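Local coordinates for tungstate ABC transporter, periplasmic tungstate-binding protein (Geobacter sulfurreducens, PDB 3LR1), which probably binds tungstate in the periplasm and delivers it to an ABC transporter for uptake into the cell, at residues Y199-V204 with K219-V224. Sequence-based numbering, arbitrary orientation.
Sequences YGIMAV and KLIDYV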
ATOM      1  N   TYR A 199      -6.436   3.416  -3.228  1.00 22.91           N
ATOM      2  CA  TYR A 199      -5.528   4.283  -2.541  1.00 21.30           C
ATOM      3  C   TYR A 199      -6.278   5.541  -2.413  1.00 20.42           C
ATOM      4  O   TYR A 199      -7.099   5.832  -3.272  1.00 23.86           O
ATOM      5  CB  TYR A 199      -4.221   4.547  -3.290  1.00 20.49           C
ATOM      6  CG  TYR A 199      -3.291   3.382  -3.201  1.00 20.53           C
ATOM      7  CD1 TYR A 199      -2.108   3.444  -2.455  1.00 18.48           C
ATOM      8  CD2 TYR A 199      -3.598   2.207  -3.836  1.00 21.27           C
ATOM      9  CE1 TYR A 199      -1.268   2.349  -2.374  1.00 20.21           C
ATOM     10  CE2 TYR A 199      -2.770   1.122  -3.767  1.00 20.49           C
ATOM     11  CZ  TYR A 199      -1.601   1.203  -3.042  1.00 18.66           C
ATOM     12  OH  TYR A 199      -0.793   0.131  -2.968  1.00 22.75           O
ATOM     13  N   GLY A 200      -5.990   6.297  -1.371  1.00 17.80           N
ATOM     14  CA  GLY A 200      -6.419   7.683  -1.284  1.00 17.24           C
ATOM     15  C   GLY A 200      -5.277   8.699  -1.419  1.00 16.34           C
ATOM     16  O   GLY A 200      -4.210   8.528  -0.850  1.00 18.21           O
ATOM     17  N   ILE A 201      -5.507   9.727  -2.222  1.00 15.79           N
ATOM     18  CA  ILE A 201      -4.600  10.837  -2.402  1.00 15.99           C
ATOM     19  C   ILE A 201      -5.350  12.078  -1.903  1.00 16.01           C
ATOM     20  O   ILE A 201      -6.519  12.265  -2.245  1.00 16.34           O
ATOM     21  CB  ILE A 201      -4.052  10.953  -3.870  1.00 15.87           C
ATOM     22  CG1 ILE A 201      -2.856  11.911  -3.872  1.00 13.95           C
ATOM     23  CG2 ILE A 201      -5.154  11.359  -4.902  1.00 15.48           C
ATOM     24  CD1 ILE A 201      -2.007  11.874  -5.178  1.00 14.17           C
HETATM   25  N   MSE A 202      -4.698  12.876  -1.046  1.00 15.62           N
HETATM   26  CA  MSE A 202      -5.374  13.971  -0.302  1.00 15.33           C
HETATM   27  C   MSE A 202      -4.405  15.122  -0.187  1.00 14.33           C
HETATM   28  O   MSE A 202      -3.204  14.901  -0.050  1.00 14.41           O
HETATM   29  CB  MSE A 202      -5.771  13.533   1.114  1.00 17.10           C
HETATM   30  CG  MSE A 202      -6.596  12.330   1.192  1.00 21.26           C
HETATM   31 SE   MSE A 202      -6.709  11.673   2.997  1.00 27.60          SE
HETATM   32  CE  MSE A 202      -5.017  10.859   3.444  1.00 26.55           C
ATOM     33  N   ALA A 203      -4.932  16.334  -0.256  1.00 13.71           N
ATOM     34  CA  ALA A 203      -4.182  17.558  -0.053  1.00 12.57           C
ATOM     35  C   ALA A 203      -4.281  17.932   1.422  1.00 12.89           C
ATOM     36  O   ALA A 203      -5.376  17.809   2.048  1.00 13.74           O
ATOM     37  CB  ALA A 203      -4.712  18.664  -0.966  1.00 12.42           C
ATOM     38  N   VAL A 204      -3.139  18.367   1.983  1.00 13.24           N
ATOM     39  CA  VAL A 204      -3.043  18.872   3.342  1.00 13.47           C
ATOM     40  C   VAL A 204      -3.744  20.241   3.339  1.00 14.07           C
ATOM     41  O   VAL A 204      -3.527  21.079   2.428  1.00 14.81           O
ATOM     42  CB  VAL A 204      -1.600  18.994   3.812  1.00 13.13           C
ATOM     43  CG1 VAL A 204      -1.533  19.670   5.186  1.00 12.73           C
ATOM     44  CG2 VAL A 204      -0.981  17.582   3.899  1.00 13.37           C
ATOM     45  N   LYS A 219      -3.089  20.254  -8.258  1.00 17.12           N
ATOM     46  CA  LYS A 219      -2.688  19.878  -9.616  1.00 17.70           C
ATOM     47  C   LYS A 219      -2.235  18.465  -9.702  1.00 17.09           C
ATOM     48  O   LYS A 219      -2.571  17.760 -10.660  1.00 15.74           O
ATOM     49  CB  LYS A 219      -1.669  20.806 -10.159  1.00 18.45           C
ATOM     50  CG  LYS A 219      -2.259  22.139 -10.597  1.00 21.40           C
ATOM     51  CD  LYS A 219      -1.142  23.168 -10.762  1.00 25.47           C
ATOM     52  CE  LYS A 219      -1.645  24.420 -11.420  1.00 28.07           C
ATOM     53  NZ  LYS A 219      -0.641  25.524 -11.184  1.00 32.42           N
ATOM     54  N   LEU A 220      -1.493  18.032  -8.671  1.00 16.67           N
ATOM     55  CA  LEU A 220      -1.055  16.665  -8.603  1.00 15.87           C
ATOM     56  C   LEU A 220      -2.227  15.705  -8.549  1.00 16.27           C
ATOM     57  O   LEU A 220      -2.251  14.696  -9.301  1.00 15.06           O
ATOM     58  CB  LEU A 220      -0.069  16.424  -7.474  1.00 14.88           C
ATOM     59  CG  LEU A 220       0.444  14.980  -7.405  1.00 12.14           C
ATOM     60  CD1 LEU A 220       1.336  14.588  -8.660  1.00 12.21           C
ATOM     61  CD2 LEU A 220       1.232  14.733  -6.093  1.00 13.29           C
ATOM     62  N   ILE A 221      -3.205  15.996  -7.688  1.00 17.51           N
ATOM     63  CA  ILE A 221      -4.327  15.106  -7.558  1.00 16.84           C
ATOM     64  C   ILE A 221      -5.124  15.033  -8.884  1.00 15.69           C
ATOM     65  O   ILE A 221      -5.536  13.959  -9.307  1.00 15.24           O
ATOM     66  CB  ILE A 221      -5.267  15.531  -6.388  1.00 16.64           C
ATOM     67  CG1 ILE A 221      -4.504  15.350  -5.049  1.00 16.85           C
ATOM     68  CG2 ILE A 221      -6.555  14.682  -6.468  1.00 16.32           C
ATOM     69  CD1 ILE A 221      -5.255  15.858  -3.749  1.00 17.01           C
ATOM     70  N   ASP A 222      -5.321  16.158  -9.524  1.00 17.19           N
ATOM     71  CA  ASP A 222      -6.006  16.228 -10.841  1.00 18.32           C
ATOM     72  C   ASP A 222      -5.270  15.388 -11.884  1.00 17.74           C
ATOM     73  O   ASP A 222      -5.873  14.706 -12.713  1.00 18.60           O
ATOM     74  CB  ASP A 222      -6.121  17.695 -11.321  1.00 19.37           C
ATOM     75  CG  ASP A 222      -7.168  18.541 -10.502  1.00 25.09           C
ATOM     76  OD1 ASP A 222      -8.006  17.972  -9.765  1.00 28.80           O
ATOM     77  OD2 ASP A 222      -7.164  19.798 -10.610  1.00 32.56           O
ATOM     78  N   TYR A 223      -3.945  15.438 -11.787  1.00 17.62           N
ATOM     79  CA  TYR A 223      -3.077  14.726 -12.709  1.00 16.78           C
ATOM     80  C   TYR A 223      -3.179  13.238 -12.544  1.00 15.49           C
ATOM     81  O   TYR A 223      -3.387  12.522 -13.520  1.00 15.72           O
ATOM     82  CB  TYR A 223      -1.616  15.229 -12.649  1.00 15.72           C
ATOM     83  CG  TYR A 223      -0.663  14.242 -13.321  1.00 17.29           C
ATOM     84  CD1 TYR A 223      -0.522  14.167 -14.706  1.00 20.11           C
ATOM     85  CD2 TYR A 223       0.084  13.395 -12.554  1.00 16.36           C
ATOM     86  CE1 TYR A 223       0.376  13.238 -15.291  1.00 18.98           C
ATOM     87  CE2 TYR A 223       0.947  12.467 -13.128  1.00 17.64           C
ATOM     88  CZ  TYR A 223       1.075  12.396 -14.468  1.00 17.43           C
ATOM     89  OH  TYR A 223       1.882  11.457 -14.962  1.00 17.03           O
ATOM     90  N   VAL A 224      -2.979  12.776 -11.327  1.00 15.47           N
ATOM     91  CA  VAL A 224      -3.011  11.377 -10.975  1.00 16.14           C
ATOM     92  C   VAL A 224      -4.369  10.774 -11.306  1.00 17.40           C
ATOM     93  O   VAL A 224      -4.430   9.706 -11.768  1.00 19.08           O
ATOM     94  CB  VAL A 224      -2.597  11.196  -9.489  1.00 15.16           C
ATOM     95  CG1 VAL A 224      -2.815   9.842  -9.053  1.00 19.50           C
ATOM     96  CG2 VAL A 224      -1.087  11.630  -9.270  1.00 15.16           C
TER
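Ile201 overlaps Ile221 side by side, their ethyl arms pointing opposite ways. CG2 of Ile201 meets CG2 of Ile221 at 3.9 Å. CG1 of Ile221 packs against both CG1 and CG2 of Ile201. The ethyl arm of Ile221 runs on to the strand backbone. There CD1 of Ile221 sits 3.5 Å from Ala203 N and 3.7 Å from Met202 C. The same Ile221 CD1 touches Ala203 CB at 4.0 Å. The ethyl arm of Ile201 goes the other way. Ile201 CG1 is anti to the backbone N (chi1 -166°). CD1 of Ile201 reaches toward two helix methyls, Val224 CG2 at 4.2 Å and Leu220 CD2 at 4.4 Å. All contacts between side chains here are apolar, and every touching residue is buried. The axes of segments 199-204 and 219-224 come within 8.8 Å and run nearly antiparallel (160°). This is helix-on-sheet packing within a periplasmic binding protein fold. Met202 points away from the helix. Strand 197-204 is hydrogen-bonded through its backbone to Val58 and Val60 on one side and to Lys79 and Val81 on the other. Helix 214-224 covers this strand and also touches strand 78-90, while helices 20-32 and 227-235 pack against helix 214-224.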